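Local atomic coordinates of reticulocyte binding protein (Streptococcus agalactiae COH1, PDB entry 3FAW), a protein that is a cell-wall-anchored pullulanase, which probably hydrolyses the alpha-1,6-glucosidic links of pullulan, glycogen and related branched glucans. Residues N587-V592 / A652-P657; T577-I582 / G624-L629. One frame throughout, in Å; residues are numbered along the deposited sequence.

Contact 1 of 2, residues N587-V592 / A652-P657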
# COMPACT_ATOMS: atom_id res chain seq x y z
N ASN A 587 9.06 -19.12 21.97
CA ASN A 587 8.45 -19.03 23.30
C ASN A 587 9.46 -18.69 24.41
O ASN A 587 9.67 -19.47 25.34
CB ASN A 587 7.68 -20.31 23.65
CG ASN A 587 6.85 -20.18 24.93
OD1 ASN A 587 6.84 -21.07 25.78
ND2 ASN A 587 6.16 -19.05 25.06
N LYS A 588 10.08 -17.52 24.29
CA LYS A 588 11.03 -17.05 25.30
C LYS A 588 10.77 -15.59 25.70
O LYS A 588 10.30 -14.78 24.90
CB LYS A 588 12.46 -17.22 24.79
CG LYS A 588 12.89 -18.68 24.68
CD LYS A 588 14.36 -18.82 24.32
CE LYS A 588 14.80 -20.27 24.36
NZ LYS A 588 16.26 -20.41 24.10
N ASP A 589 11.06 -15.28 26.96
CA ASP A 589 10.88 -13.94 27.51
C ASP A 589 12.08 -13.09 27.12
O ASP A 589 13.22 -13.45 27.45
CB ASP A 589 10.75 -14.00 29.04
CG ASP A 589 10.25 -12.70 29.65
OD1 ASP A 589 10.29 -11.64 28.99
OD2 ASP A 589 9.82 -12.72 30.83
N PRO A 590 11.85 -11.96 26.40
CA PRO A 590 12.93 -11.01 26.10
C PRO A 590 13.70 -10.47 27.32
O PRO A 590 14.82 -9.98 27.16
CB PRO A 590 12.20 -9.87 25.39
CG PRO A 590 10.97 -10.48 24.83
CD PRO A 590 10.57 -11.54 25.80
N LYS A 591 13.11 -10.54 28.51
CA LYS A 591 13.79 -10.13 29.74
C LYS A 591 15.04 -10.97 30.03
O LYS A 591 16.01 -10.47 30.61
CB LYS A 591 12.84 -10.20 30.94
CG LYS A 591 13.39 -9.56 32.21
CD LYS A 591 12.39 -9.59 33.36
CE LYS A 591 11.27 -8.57 33.19
NZ LYS A 591 11.77 -7.16 33.25
N VAL A 592 15.01 -12.25 29.63
CA VAL A 592 16.15 -13.15 29.81
C VAL A 592 16.78 -13.65 28.50
O VAL A 592 17.90 -14.16 28.51
CB VAL A 592 15.76 -14.39 30.65
CG1 VAL A 592 15.22 -13.97 32.01
CG2 VAL A 592 14.75 -15.26 29.91
N ALA A 652 5.77 -17.68 27.85
CA ALA A 652 6.99 -17.70 28.66
C ALA A 652 7.29 -16.38 29.37
O ALA A 652 8.13 -16.33 30.26
CB ALA A 652 8.19 -18.10 27.79
N VAL A 653 6.61 -15.31 28.96
CA VAL A 653 6.82 -13.99 29.56
C VAL A 653 6.08 -13.87 30.89
O VAL A 653 4.89 -14.20 30.99
CB VAL A 653 6.38 -12.86 28.60
CG1 VAL A 653 6.48 -11.50 29.30
CG2 VAL A 653 7.22 -12.88 27.34
N LYS A 654 6.79 -13.38 31.91
CA LYS A 654 6.24 -13.25 33.26
C LYS A 654 5.49 -11.93 33.45
O LYS A 654 4.34 -11.91 33.88
CB LYS A 654 7.36 -13.36 34.30
CG LYS A 654 8.13 -14.67 34.26
CD LYS A 654 9.11 -14.77 35.42
CE LYS A 654 9.86 -16.09 35.40
NZ LYS A 654 10.82 -16.17 34.26
N GLU A 655 6.17 -10.82 33.13
CA GLU A 655 5.58 -9.49 33.23
C GLU A 655 5.35 -8.88 31.84
O GLU A 655 6.26 -8.83 31.01
CB GLU A 655 6.46 -8.59 34.11
CG GLU A 655 6.48 -9.02 35.58
CD GLU A 655 7.31 -8.12 36.49
OE1 GLU A 655 7.84 -7.09 36.02
OE2 GLU A 655 7.42 -8.45 37.69
N TYR A 656 4.11 -8.44 31.60
CA TYR A 656 3.67 -7.88 30.31
C TYR A 656 3.81 -8.88 29.15
O TYR A 656 4.67 -8.70 28.29
CB TYR A 656 4.42 -6.59 29.97
CG TYR A 656 4.32 -5.50 31.02
CD1 TYR A 656 3.09 -4.93 31.35
CD2 TYR A 656 5.46 -5.02 31.65
CE1 TYR A 656 3.01 -3.92 32.30
CE2 TYR A 656 5.38 -4.01 32.60
CZ TYR A 656 4.16 -3.47 32.92
OH TYR A 656 4.08 -2.47 33.86
N PRO A 657 2.96 -9.93 29.12
CA PRO A 657 3.11 -11.01 28.15
C PRO A 657 2.46 -10.78 26.77
O PRO A 657 2.68 -11.58 25.86
CB PRO A 657 2.42 -12.18 28.85
CG PRO A 657 1.33 -11.54 29.64
CD PRO A 657 1.82 -10.16 30.03
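Asp589 meets Val653 with the two side chains crossing at about a right angle, so that the carboxylate lies against the branched end of the valine while its oxygens bond to backbone on both sides of the contact. CG of Asp589, anti to its backbone N (chi1 -167°), lies against Val653. OD2 accepts a nearly linear hydrogen bond from Lys654 N at 3.3 Å. OD1 turns back to its own chain and accepts from Lys591 N at 3.1 Å; Asp589 stands at the N-cap of helix 590-609, and this is its capping bond. Both donors stand above the carboxylate plane, 59° out of it at OD1 and 51° at OD2. This helix leads into the last strand of the (beta/alpha)8 barrel, and residues 652-657 belong to the long excursion that follows that strand; one aspartate thus caps the helix and ties the excursion to its start. Aspartate suits an N-cap because a short acceptor can reach the unbonded N-H groups of the first turn, and Pro590 suits the next place, where no N-H is needed. The proline's CD packs on Val653 CG2 at 3.9 Å, again with the side chains crossed. At the other end, Ala652 CB sits 3.2 Å from Asn587 O, a tight fit for which a lone methyl is small enough. Asn587 itself, a residue type that tolerates positive phi, is the C-prime residue of the Schellman motif closing helix 578-586. Lys654 NZ, 5.0 Å from Asp589 OD2, may still help to stabilise the negative charge.

Contact 2 of 2, residues T577-I582 / G624-L629; sequences TLHDVI and GRTKRL
Thr577 meets Arg625, and Asp580 meets Thr626 and Lys627, where the start of helix 578-586 in the catalytic TIM barrel grips the loop after the last barrel strand. Thr577 is the N-cap: its OG1, placed between the backbone N and the carbonyl carbon (chi1 69°), donates to Arg625 O at 2.7 Å and accepts from Asp580 N at 3.2 Å, a double role that suits a hydroxyl. Asp580 turns CG anti to its carbonyl carbon (chi1 -67°) and offers a syn lone pair from each oxygen, OD1 to Thr626 OG1 at 2.6 Å and OD2 to Lys627 N at 2.8 Å. OD1 also takes a bond on its anti side from His579 ND1, 3.0 Å away and in the ring plane, so three bonds fix the rotation of this buried carboxylate. Lys627, extended beyond CG, runs its methylenes past Thr577 CG2, with CG at 3.8 Å, and delivers NZ to Ser663. Arg625 points its CB away from the helix; its guanidinium forms a salt bridge to Asp277 through NH2 and a hydrogen bond to Ser619 O through NH1. Gly624 has a positive phi (96°) at which a CB would collide with the preceding carbonyl. A water accepts from His579 N and donates to Arg625 O at 2.9 Å.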
# COMPACT_ATOMS: atom_id res chain seq x y z
N THR A 577 6.05 -7.64 14.82
CA THR A 577 7.40 -7.24 14.40
C THR A 577 8.30 -8.47 14.36
O THR A 577 8.00 -9.49 14.98
CB THR A 577 8.04 -6.19 15.34
OG1 THR A 577 8.36 -6.78 16.60
CG2 THR A 577 7.13 -4.97 15.54
N LEU A 578 9.41 -8.36 13.64
CA LEU A 578 10.37 -9.46 13.53
C LEU A 578 10.88 -9.93 14.90
O LEU A 578 11.01 -11.13 15.14
CB LEU A 578 11.56 -9.04 12.65
CG LEU A 578 12.60 -10.12 12.35
CD1 LEU A 578 11.94 -11.39 11.82
CD2 LEU A 578 13.65 -9.59 11.38
N HIS A 579 11.18 -8.98 15.78
CA HIS A 579 11.61 -9.29 17.15
C HIS A 579 10.54 -10.07 17.91
O HIS A 579 10.81 -11.13 18.49
CB HIS A 579 11.93 -7.99 17.89
CG HIS A 579 12.24 -8.19 19.34
ND1 HIS A 579 11.27 -8.20 20.32
CD2 HIS A 579 13.42 -8.38 19.98
CE1 HIS A 579 11.84 -8.40 21.50
NE2 HIS A 579 13.14 -8.51 21.32
N ASP A 580 9.31 -9.55 17.89
CA ASP A 580 8.21 -10.10 18.67
C ASP A 580 7.76 -11.48 18.18
O ASP A 580 7.40 -12.34 18.99
CB ASP A 580 7.02 -9.14 18.68
CG ASP A 580 7.31 -7.84 19.43
OD1 ASP A 580 8.33 -7.73 20.14
OD2 ASP A 580 6.49 -6.91 19.32
N VAL A 581 7.78 -11.69 16.86
CA VAL A 581 7.39 -12.98 16.28
C VAL A 581 8.46 -14.05 16.55
O VAL A 581 8.15 -15.22 16.74
CB VAL A 581 7.09 -12.87 14.77
CG1 VAL A 581 8.38 -12.72 13.95
CG2 VAL A 581 6.29 -14.07 14.29
N ILE A 582 9.73 -13.65 16.56
CA ILE A 582 10.82 -14.54 16.96
C ILE A 582 10.65 -15.00 18.41
O ILE A 582 10.74 -16.19 18.69
CB ILE A 582 12.21 -13.89 16.76
CG1 ILE A 582 12.57 -13.86 15.27
CG2 ILE A 582 13.29 -14.64 17.54
CD1 ILE A 582 13.77 -12.98 14.94
N GLY A 624 15.43 -4.24 16.01
CA GLY A 624 14.63 -5.18 16.81
C GLY A 624 13.44 -4.52 17.50
O GLY A 624 13.17 -4.76 18.68
N ARG A 625 12.72 -3.71 16.73
CA ARG A 625 11.54 -2.99 17.18
C ARG A 625 10.49 -3.93 17.80
O ARG A 625 10.25 -5.03 17.31
CB ARG A 625 10.94 -2.24 15.99
CG ARG A 625 9.69 -1.42 16.28
CD ARG A 625 9.29 -0.66 15.02
NE ARG A 625 7.97 -0.05 15.14
CZ ARG A 625 7.44 0.79 14.26
NH1 ARG A 625 8.10 1.14 13.17
NH2 ARG A 625 6.23 1.28 14.47
N THR A 626 9.86 -3.46 18.88
CA THR A 626 8.86 -4.24 19.61
C THR A 626 7.56 -3.45 19.79
O THR A 626 7.57 -2.22 19.86
CB THR A 626 9.38 -4.67 21.00
OG1 THR A 626 8.45 -5.57 21.61
CG2 THR A 626 9.58 -3.46 21.91
N LYS A 627 6.46 -4.20 19.90
CA LYS A 627 5.14 -3.63 20.17
C LYS A 627 4.51 -4.29 21.40
O LYS A 627 3.33 -4.65 21.39
CB LYS A 627 4.23 -3.78 18.94
CG LYS A 627 4.72 -3.02 17.72
CD LYS A 627 3.78 -3.14 16.53
CE LYS A 627 4.31 -2.35 15.34
NZ LYS A 627 3.55 -2.56 14.08
N ARG A 628 5.31 -4.44 22.46
CA ARG A 628 4.86 -5.06 23.70
C ARG A 628 3.90 -4.12 24.43
O ARG A 628 4.13 -2.92 24.51
CB ARG A 628 6.05 -5.39 24.61
CG ARG A 628 5.72 -6.40 25.72
CD ARG A 628 6.62 -6.25 26.95
NE ARG A 628 7.96 -6.81 26.75
CZ ARG A 628 8.51 -7.78 27.48
NH1 ARG A 628 7.87 -8.37 28.48
NH2 ARG A 628 9.75 -8.18 27.19
N LEU A 629 2.82 -4.69 24.97
CA LEU A 629 1.79 -3.92 25.67
C LEU A 629 2.19 -3.73 27.14
O LEU A 629 1.84 -4.54 28.00
CB LEU A 629 0.44 -4.64 25.55
CG LEU A 629 -0.82 -3.89 26.00
CD1 LEU A 629 -1.12 -2.70 25.09
CD2 LEU A 629 -2.01 -4.84 26.04
O HOH W 1 11.68 -6.12 14.98

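In the fold
The two contacts lie on the same side of the chain's centre, with their own centres about 12 Å apart. Their segments alternate along the sequence: 577-582, 587-592, 624-629, then 652-657. The first two lie at the starts of successive helices, 578-586 and 590-609, between the seventh and eighth barrel strands; the last two belong to the excursion after strand 614-618. Contact 2 therefore holds the start of this excursion and contact 1 a later turn of it. Arg628 joins them: from contact 2 it reaches Pro590 and Val653 and probably hydrogen-bonds through NH1 to Tyr656 O. Together they fasten the long excursion after the last barrel strand to the helical layer of the catalytic domain.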